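PDB 1FI2: oxalate oxidase 1 from Hordeum vulgare, which oxidises oxalate with molecular oxygen to carbon dioxide and hydrogen peroxide, working in the plant cell wall as a manganese-containing homohexamer that also has superoxide dismutase activity. Local coordinates for residues V130-R133 against G134-H137; P177-T180 against K181-V185; V19-N22 against G23-K27; F168-D171 against P172-T176. All blocks are in the same frame, centred on the assembly; numbering follows the deposited sequence.

Contact 1. Residues V130-R133 against G134-H137. With MN (manganese (II) ion), chain B.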
loop_
_atom_site.group_PDB
_atom_site.type_symbol
_atom_site.label_atom_id
_atom_site.label_comp_id
_atom_site.label_asym_id
_atom_site.label_seq_id
_atom_site.Cartn_x
_atom_site.Cartn_y
_atom_site.Cartn_z
ATOM N N VAL A 130 -4.278 21.348 6.727
ATOM C CA VAL A 130 -3.866 19.953 6.539
ATOM C C VAL A 130 -2.616 19.667 7.358
ATOM O O VAL A 130 -1.678 20.463 7.424
ATOM C CB VAL A 130 -3.725 19.606 5.053
ATOM C CG1 VAL A 130 -2.562 20.324 4.399
ATOM C CG2 VAL A 130 -3.605 18.097 4.857
ATOM N N ILE A 131 -2.624 18.535 8.063
ATOM C CA ILE A 131 -1.509 18.134 8.909
ATOM C C ILE A 131 -0.901 16.830 8.394
ATOM O O ILE A 131 -1.503 15.769 8.563
ATOM C CB ILE A 131 -1.961 17.806 10.351
ATOM C CG1 ILE A 131 -2.962 18.796 10.933
ATOM C CG2 ILE A 131 -0.737 17.648 11.247
ATOM C CD1 ILE A 131 -2.438 20.155 11.307
ATOM N N PRO A 132 0.292 16.877 7.826
ATOM C CA PRO A 132 0.953 15.683 7.333
ATOM C C PRO A 132 1.133 14.636 8.417
ATOM O O PRO A 132 1.379 14.890 9.588
ATOM C CB PRO A 132 2.287 16.166 6.781
ATOM C CG PRO A 132 2.145 17.634 6.601
ATOM C CD PRO A 132 1.101 18.094 7.588
ATOM N N ARG A 133 0.957 13.397 7.997
ATOM C CA ARG A 133 1.128 12.198 8.805
ATOM C C ARG A 133 2.309 12.252 9.751
ATOM O O ARG A 133 3.455 12.505 9.383
ATOM C CB ARG A 133 1.150 11.075 7.766
ATOM C CG ARG A 133 2.355 10.241 7.520
ATOM C CD ARG A 133 2.205 9.141 6.495
ATOM N NE ARG A 133 0.960 8.452 6.370
ATOM C CZ ARG A 133 0.231 7.528 6.929
ATOM N NH1 ARG A 133 0.531 6.822 8.008
ATOM N NH2 ARG A 133 -0.948 7.213 6.378
ATOM N N GLY A 134 2.044 12.103 11.052
ATOM C CA GLY A 134 3.026 12.032 12.098
ATOM C C GLY A 134 3.742 13.267 12.581
ATOM O O GLY A 134 4.663 13.160 13.408
ATOM N N LEU A 135 3.361 14.452 12.118
ATOM C CA LEU A 135 4.023 15.680 12.543
ATOM C C LEU A 135 3.335 16.293 13.756
ATOM O O LEU A 135 2.121 16.165 13.911
ATOM C CB LEU A 135 4.063 16.691 11.395
ATOM C CG LEU A 135 4.816 16.257 10.134
ATOM C CD1 LEU A 135 4.805 17.360 9.086
ATOM C CD2 LEU A 135 6.255 15.870 10.455
ATOM N N MET A 136 4.109 16.970 14.597
ATOM C CA MET A 136 3.547 17.641 15.771
ATOM C C MET A 136 2.720 18.851 15.346
ATOM O O MET A 136 3.091 19.573 14.414
ATOM C CB MET A 136 4.672 18.035 16.738
ATOM C CG MET A 136 4.170 18.403 18.128
ATOM S SD MET A 136 5.451 18.996 19.249
ATOM C CE MET A 136 6.590 17.614 19.235
ATOM N N HIS A 137 1.580 19.063 16.003
ATOM C CA HIS A 137 0.707 20.190 15.670
ATOM C C HIS A 137 -0.186 20.552 16.848
ATOM O O HIS A 137 -0.296 19.777 17.803
ATOM C CB HIS A 137 -0.125 19.868 14.425
ATOM C CG HIS A 137 -1.003 18.662 14.548
ATOM N ND1 HIS A 137 -0.483 17.388 14.641
ATOM C CD2 HIS A 137 -2.351 18.515 14.578
ATOM C CE1 HIS A 137 -1.463 16.521 14.730
ATOM N NE2 HIS A 137 -2.622 17.162 14.699
HETATM MN MN MN B . -4.706 16.568 15.238
HETATM O O HOH W 1 -6.740 15.799 16.335
HETATM O O HOH W 2 -5.549 18.633 15.134
#

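Contact 2. Residues P177-T180 against K181-V185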
loop_
_atom_site.group_PDB
_atom_site.type_symbol
_atom_site.label_atom_id
_atom_site.label_comp_id
_atom_site.label_asym_id
_atom_site.label_seq_id
_atom_site.Cartn_x
_atom_site.Cartn_y
_atom_site.Cartn_z
ATOM N N PRO A 177 15.272 11.521 36.040
ATOM C CA PRO A 177 16.617 11.654 35.509
ATOM C C PRO A 177 16.687 11.565 33.995
ATOM O O PRO A 177 17.571 12.155 33.359
ATOM C CB PRO A 177 17.398 10.529 36.187
ATOM C CG PRO A 177 16.628 10.241 37.434
ATOM C CD PRO A 177 15.183 10.405 37.020
ATOM N N VAL A 178 15.808 10.789 33.351
ATOM C CA VAL A 178 15.745 10.749 31.894
ATOM C C VAL A 178 15.273 12.114 31.385
ATOM O O VAL A 178 15.842 12.676 30.449
ATOM C CB VAL A 178 14.812 9.650 31.362
ATOM C CG1 VAL A 178 14.638 9.741 29.848
ATOM C CG2 VAL A 178 15.334 8.267 31.731
ATOM N N LEU A 179 14.234 12.645 32.025
ATOM C CA LEU A 179 13.678 13.933 31.645
ATOM C C LEU A 179 14.568 15.116 31.985
ATOM O O LEU A 179 14.441 16.111 31.265
ATOM C CB LEU A 179 12.288 14.131 32.260
ATOM C CG LEU A 179 11.168 13.253 31.695
ATOM C CD1 LEU A 179 9.893 13.464 32.496
ATOM C CD2 LEU A 179 10.929 13.546 30.220
ATOM N N THR A 180 15.424 15.065 33.000
ATOM C CA THR A 180 16.301 16.197 33.285
ATOM C C THR A 180 17.424 16.292 32.255
ATOM O O THR A 180 17.848 17.389 31.891
ATOM C CB THR A 180 16.906 16.181 34.699
ATOM O OG1 THR A 180 17.666 14.982 34.884
ATOM C CG2 THR A 180 15.826 16.258 35.766
ATOM N N LYS A 181 17.899 15.154 31.754
ATOM C CA LYS A 181 18.932 15.141 30.729
ATOM C C LYS A 181 18.356 15.625 29.399
ATOM O O LYS A 181 18.985 16.393 28.678
ATOM C CB LYS A 181 19.522 13.738 30.551
ATOM C CG LYS A 181 20.685 13.664 29.578
ATOM C CD LYS A 181 21.919 14.377 30.118
ATOM C CE LYS A 181 23.063 14.270 29.119
ATOM N NZ LYS A 181 22.710 14.949 27.840
ATOM N N ALA A 182 17.138 15.186 29.098
ATOM C CA ALA A 182 16.467 15.538 27.859
ATOM C C ALA A 182 15.980 16.980 27.817
ATOM O O ALA A 182 16.043 17.592 26.749
ATOM C CB ALA A 182 15.282 14.602 27.634
ATOM N N LEU A 183 15.489 17.512 28.934
ATOM C CA LEU A 183 14.949 18.869 28.945
ATOM C C LEU A 183 15.939 19.931 29.383
ATOM O O LEU A 183 15.676 21.132 29.279
ATOM C CB LEU A 183 13.690 18.906 29.824
ATOM C CG LEU A 183 12.563 17.971 29.365
ATOM C CD1 LEU A 183 11.421 17.973 30.368
ATOM C CD2 LEU A 183 12.064 18.364 27.982
ATOM N N ARG A 184 17.093 19.512 29.880
ATOM C CA ARG A 184 18.174 20.392 30.302
ATOM C C ARG A 184 17.806 21.334 31.434
ATOM O O ARG A 184 18.280 22.471 31.523
ATOM C CB ARG A 184 18.716 21.143 29.072
ATOM C CG ARG A 184 19.252 20.235 27.969
ATOM C CD ARG A 184 19.388 20.976 26.641
ATOM N NE ARG A 184 19.546 20.044 25.529
ATOM C CZ ARG A 184 19.670 20.350 24.249
ATOM N NH1 ARG A 184 19.659 21.616 23.847
ATOM N NH2 ARG A 184 19.794 19.383 23.345
ATOM N N VAL A 185 16.985 20.876 32.372
ATOM C CA VAL A 185 16.571 21.609 33.554
ATOM C C VAL A 185 16.733 20.712 34.784
ATOM O O VAL A 185 16.890 19.497 34.648
ATOM C CB VAL A 185 15.127 22.135 33.519
ATOM C CG1 VAL A 185 14.949 23.273 32.521
ATOM C CG2 VAL A 185 14.137 21.019 33.211
#

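Contact 3. Residues V19-N22 against G23-K27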
loop_
_atom_site.group_PDB
_atom_site.type_symbol
_atom_site.label_atom_id
_atom_site.label_comp_id
_atom_site.label_asym_id
_atom_site.label_seq_id
_atom_site.Cartn_x
_atom_site.Cartn_y
_atom_site.Cartn_z
ATOM N N VAL A 19 -12.466 -12.236 18.401
ATOM C CA VAL A 19 -11.067 -12.544 18.072
ATOM C C VAL A 19 -10.377 -11.241 17.683
ATOM O O VAL A 19 -11.007 -10.344 17.114
ATOM C CB VAL A 19 -10.965 -13.612 16.975
ATOM C CG1 VAL A 19 -11.716 -13.205 15.716
ATOM C CG2 VAL A 19 -9.521 -13.934 16.612
ATOM N N SER A 20 -9.099 -11.112 18.020
ATOM C CA SER A 20 -8.333 -9.905 17.731
ATOM C C SER A 20 -7.464 -10.052 16.491
ATOM O O SER A 20 -6.797 -11.074 16.321
ATOM C CB SER A 20 -7.446 -9.584 18.940
ATOM O OG SER A 20 -6.652 -8.439 18.676
ATOM N N VAL A 21 -7.464 -9.052 15.621
ATOM C CA VAL A 21 -6.690 -9.048 14.386
ATOM C C VAL A 21 -6.238 -7.613 14.103
ATOM O O VAL A 21 -6.660 -6.705 14.813
ATOM C CB VAL A 21 -7.440 -9.505 13.117
ATOM C CG1 VAL A 21 -7.645 -11.005 13.001
ATOM C CG2 VAL A 21 -8.775 -8.769 13.011
ATOM N N ASN A 22 -5.437 -7.428 13.056
ATOM C CA ASN A 22 -5.092 -6.051 12.667
ATOM C C ASN A 22 -6.412 -5.353 12.328
ATOM O O ASN A 22 -7.146 -5.827 11.458
ATOM C CB ASN A 22 -4.139 -6.049 11.492
ATOM C CG ASN A 22 -3.515 -4.708 11.179
ATOM O OD1 ASN A 22 -3.248 -3.918 12.082
ATOM N ND2 ASN A 22 -3.230 -4.486 9.901
ATOM N N GLY A 23 -6.700 -4.266 13.033
ATOM C CA GLY A 23 -7.992 -3.596 12.835
ATOM C C GLY A 23 -9.022 -4.357 13.666
ATOM O O GLY A 23 -8.883 -4.504 14.886
ATOM N N HIS A 24 -10.137 -4.748 13.062
ATOM C CA HIS A 24 -11.231 -5.443 13.711
ATOM C C HIS A 24 -11.870 -6.497 12.805
ATOM O O HIS A 24 -12.022 -6.319 11.599
ATOM C CB HIS A 24 -12.368 -4.478 14.104
ATOM C CG HIS A 24 -11.994 -3.469 15.145
ATOM N ND1 HIS A 24 -11.895 -3.770 16.482
ATOM C CD2 HIS A 24 -11.573 -2.186 15.008
ATOM C CE1 HIS A 24 -11.482 -2.701 17.139
ATOM N NE2 HIS A 24 -11.255 -1.735 16.265
ATOM N N THR A 25 -12.313 -7.586 13.428
ATOM C CA THR A 25 -13.183 -8.547 12.761
ATOM C C THR A 25 -14.513 -7.838 12.495
ATOM O O THR A 25 -14.780 -6.798 13.096
ATOM C CB THR A 25 -13.425 -9.804 13.606
ATOM O OG1 THR A 25 -13.914 -9.414 14.897
ATOM C CG2 THR A 25 -12.125 -10.571 13.771
ATOM N N CYS A 26 -15.310 -8.391 11.588
ATOM C CA CYS A 26 -16.564 -7.754 11.231
ATOM C C CYS A 26 -17.819 -8.524 11.608
ATOM O O CYS A 26 -17.820 -9.748 11.685
ATOM C CB CYS A 26 -16.592 -7.553 9.700
ATOM S SG CYS A 26 -15.035 -6.948 9.031
ATOM N N LYS A 27 -18.904 -7.776 11.802
ATOM C CA LYS A 27 -20.192 -8.411 12.079
ATOM C C LYS A 27 -20.616 -9.105 10.785
ATOM O O LYS A 27 -20.387 -8.573 9.695
ATOM C CB LYS A 27 -21.258 -7.361 12.393
ATOM C CG LYS A 27 -21.104 -6.573 13.673
ATOM C CD LYS A 27 -21.262 -7.416 14.921
ATOM C CE LYS A 27 -22.637 -8.049 15.048
ATOM N NZ LYS A 27 -22.737 -8.890 16.276
HETATM O O HOH W 3 -12.039 -7.842 16.106
HETATM O O HOH W 4 -9.281 -6.884 16.467
#

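Contact 4. Residues F168-D171 against P172-T176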
loop_
_atom_site.group_PDB
_atom_site.type_symbol
_atom_site.label_atom_id
_atom_site.label_comp_id
_atom_site.label_asym_id
_atom_site.label_seq_id
_atom_site.Cartn_x
_atom_site.Cartn_y
_atom_site.Cartn_z
ATOM N N PHE A 168 5.015 13.841 30.611
ATOM C CA PHE A 168 4.975 13.995 32.053
ATOM C C PHE A 168 3.989 13.131 32.811
ATOM O O PHE A 168 4.113 13.095 34.046
ATOM C CB PHE A 168 4.692 15.485 32.367
ATOM C CG PHE A 168 5.700 16.410 31.730
ATOM C CD1 PHE A 168 5.325 17.265 30.708
ATOM C CD2 PHE A 168 7.021 16.406 32.142
ATOM C CE1 PHE A 168 6.247 18.108 30.114
ATOM C CE2 PHE A 168 7.950 17.242 31.554
ATOM C CZ PHE A 168 7.562 18.093 30.535
ATOM N N GLY A 169 3.068 12.435 32.157
ATOM C CA GLY A 169 2.075 11.653 32.871
ATOM C C GLY A 169 1.758 10.300 32.255
ATOM O O GLY A 169 0.607 9.855 32.326
ATOM N N SER A 170 2.746 9.673 31.620
ATOM C CA SER A 170 2.528 8.345 31.031
ATOM C C SER A 170 2.271 7.346 32.142
ATOM O O SER A 170 2.456 7.693 33.320
ATOM C CB SER A 170 3.708 7.935 30.160
ATOM O OG SER A 170 4.954 7.925 30.835
ATOM N N ASP A 171 2.062 6.059 31.874
ATOM C CA ASP A 171 1.854 5.081 32.942
ATOM C C ASP A 171 2.784 3.884 32.865
ATOM O O ASP A 171 2.558 2.991 32.044
ATOM C CB ASP A 171 0.401 4.580 32.868
ATOM C CG ASP A 171 -0.654 5.630 33.133
ATOM O OD1 ASP A 171 -0.761 6.103 34.285
ATOM O OD2 ASP A 171 -1.392 6.010 32.195
ATOM N N PRO A 172 3.809 3.820 33.706
ATOM C CA PRO A 172 4.159 4.837 34.679
ATOM C C PRO A 172 5.034 5.929 34.088
ATOM O O PRO A 172 5.374 5.878 32.906
ATOM C CB PRO A 172 4.994 4.037 35.685
ATOM C CG PRO A 172 5.736 3.067 34.828
ATOM C CD PRO A 172 4.779 2.687 33.732
ATOM N N PRO A 173 5.173 7.066 34.758
ATOM C CA PRO A 173 5.867 8.212 34.205
ATOM C C PRO A 173 7.318 7.952 33.832
ATOM O O PRO A 173 7.998 7.108 34.423
ATOM C CB PRO A 173 5.792 9.261 35.313
ATOM C CG PRO A 173 4.693 8.824 36.216
ATOM C CD PRO A 173 4.671 7.317 36.131
ATOM N N ILE A 174 7.810 8.685 32.837
ATOM C CA ILE A 174 9.208 8.573 32.408
ATOM C C ILE A 174 10.041 9.008 33.612
ATOM O O ILE A 174 9.708 10.008 34.261
ATOM C CB ILE A 174 9.483 9.495 31.209
ATOM C CG1 ILE A 174 8.608 9.114 30.009
ATOM C CG2 ILE A 174 10.955 9.469 30.818
ATOM C CD1 ILE A 174 8.588 10.132 28.882
ATOM N N PRO A 175 11.082 8.267 33.955
ATOM C CA PRO A 175 11.907 8.608 35.106
ATOM C C PRO A 175 12.351 10.058 35.046
ATOM O O PRO A 175 12.810 10.537 34.012
ATOM C CB PRO A 175 13.069 7.629 35.031
ATOM C CG PRO A 175 12.528 6.458 34.276
ATOM C CD PRO A 175 11.557 7.043 33.274
ATOM N N THR A 176 12.430 10.714 36.204
ATOM C CA THR A 176 12.891 12.101 36.272
ATOM C C THR A 176 14.270 12.319 35.696
ATOM O O THR A 176 14.456 13.229 34.876
ATOM C CB THR A 176 12.724 12.677 37.688
ATOM O OG1 THR A 176 11.312 12.787 37.939
ATOM C CG2 THR A 176 13.354 14.053 37.833
HETATM O O HOH W 5 5.825 10.428 31.719
#

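Contact 1. Residues V130-R133 against G134-H137
Pro132, Gly134 and His137 fit the Pro-x-Gly-x-x-His core of the second cupin motif, here a type II turn that delivers a ligand to manganese. It runs from Pro132 to Leu135, closed by Leu135 N donating to Pro132 O at 3.2 Å. Gly134 takes the third position with a positive phi (76°), where a side chain would run into Arg133 O. The side chains of the turn's two end residues also meet, Leu135 CD1 on Pro132 CB at 3.6 Å. The imidazole of His137 is fixed from three directions. Ile131 CG2 stands over one face in a CH-pi contact, 3.5 Å from the His137 centroid and 16° off the normal. His137 ND1 donates to Leu135 O at 3.0 Å, which sets the ring rotation, and His137 NE2 binds manganese at 2.2 Å. With CG2 anti to the backbone N, Ile131 lays that methyl on the ring while its CD1 reaches His137 CD2 at 3.7 Å. Cutting Ile131 back to an alanine would probably strip that imidazole face of its methyl cover and let the ring rock about its two polar bonds. His88, His90 and Glu95 complete the protein ligands. The turn joins strand 128-131, outermost in its sheet within this chain but bonded through Val130 to a second subunit, to strand 137-141 of the other jelly-roll sheet; backbone bonds pair Ile131 with Glu95 and His137 with His88.

Contact 2. Residues P177-T180 against K181-V185
Leu179 O accepts from Leu183 N at 2.9 Å, the shortest sound bond between 177-180 and 181-185, with the donor 35° above the carbonyl plane. The donor residue also brings carbon to this oxygen, Leu183 CB lying 3.2 Å from Leu179 O and CG almost as near. One step earlier, Ala182 N reaches Val178 O at 3.1 Å, while the bond from Lys181 N to Pro177 O is weak. These are the i to i+4 steps of the last turns of an alpha helix. The helix stops at Arg184, whose positive phi of 61° turns the chain aside; its N makes only a weak bond to Thr180 O. Beyond it the chain returns, so that Val185 O comes within 3.3 Å of Thr180 CB. Thr180 meets it with carbon: CG2, anti to its own carbonyl carbon, lies 3.6 Å from Val185 O. Lys181 and Arg184 send their charged ends to a third subunit, where Lys181 NZ meets the carbonyls of Pro51 and Asn52 and Arg184 NH1 forms a salt bridge with the C-terminal carboxylate of Ser201. On the inner side Leu179 and Leu183 stand one turn apart, Leu179 CB 4.4 Å from Leu183 CD1, and form a ridge that packs on Phe168 of helix 163-169; Leu179 also touches Val190 and Lys194 of helix 187-196.

Contact 3. Residues V19-N22 against G23-K27
The carboxamide of Asn22 stands beside Gly23, its CG 3.7 Å from Gly23 N, which donates instead to Gln7 OE1 of a fourth subunit. With CG anti to the backbone N (chi1 -169°), the group is carried off the bend toward that subunit, where OD1 accepts from Gln7 NE2 and Leu6 N and ND2 donates to Asp4 O. The His24 ring likewise turns away from 19-22 and lies against Ala12, Leu14 and Val61 of its own chain. Between Asn22 and His24 the chain doubles back: the directions of 19-22 and 23-25 differ by 148°. Gly23 suits the reversal with a positive phi of 82°, a conformation in which a CB would collide with Asn22 O. The two arms then meet through methyl groups. Val19 CG1 and Thr25 CG2 are pressed to 3.3 Å, tighter than usual van der Waals contact, with the side chains crossing at about a right angle. Behind them Val21 CG2 reaches Thr25 CG2 at 3.9 Å. No direct hydrogen bond joins the arms; two waters do this work. Water 3 donates to Val19 O at 2.9 Å and accepts from Thr25 N at 2.7 Å. Nearer the bend, water 4 accepts from Val21 N and donates to Gly23 O at 2.9 Å. The bend's apolar side packs on neighbouring copies, Val19 meeting Val19 of both the fourth and the fifth subunit, and Cys26 is tied to Cys10 by a disulfide. The chemistry is consistent with a loop whose shape probably depends on glycine, bridging water and subunit contacts more than on bonds between its own arms.

Contact 4. Residues F168-D171 against P172-T176
A cis peptide bond between Asp171 and Pro172 brings their CA atoms to 2.9 Å and bends the chain sharply, leaving the CA atoms of Ser170 and Pro173 only 4.6 Å apart. Pro173 has no N-H to give, so its N sits near Ser170 O without a bond, with Pro173 CD 3.6 Å from Ser170 O. The serine side chain supplies the direct hydrogen bond across the bend. Ser170 OG donates to Pro172 O at 2.9 Å, approaching from above the carbonyl plane by 41°, well off a lone pair. A chi1 of 57°, which places OG between the backbone N and the carbonyl carbon, folds the hydroxyl across the bend. Ser170 OG also lies 3.5 Å from Pro173 CA and 3.9 Å from Ile174 CG1. Water 5 adds a second link, accepting from Ser170 N at 3.2 Å and from Ile174 N at 2.9 Å, so that the backbone N-H groups of two buried residues share one oxygen. Replacing Ser170 by an alanine would probably leave Pro172 O without its hydroxyl mate and the bend without its direct side-chain bond. A third subunit covers part of the bend, Ser170 packing on its Leu109 and Ile174 on its Phe138. The bend connects helix 163-169 to helix 176-183, with Pro175 as the N-cap residue of the latter. Thr176, opening that helix, hydrogen-bonds through OG1 to Glu191 and Lys194 of helix 187-196, while Phe168 packs on Leu193 of the same helix.

From the N terminus, the four contacts come in series as 3, 1, 4 and 2, each closing a short local bend or helix turn, and none encloses or crosses another. Contact 3 shapes the N-terminal loop, with its centre about 27 Å from that of contact 1, the metal-bearing turn between the two jelly-roll sheets. Contacts 4 and 2 lie together in the C-terminal helical region, their centres about 13 Å apart, and touch directly, Leu179 CD1 lying 3.9 Å from Ile174 O. Contacts 1, 2 and 4 all reach the third subunit, contact 1 the second as well, whereas contact 3 meets the fourth and fifth.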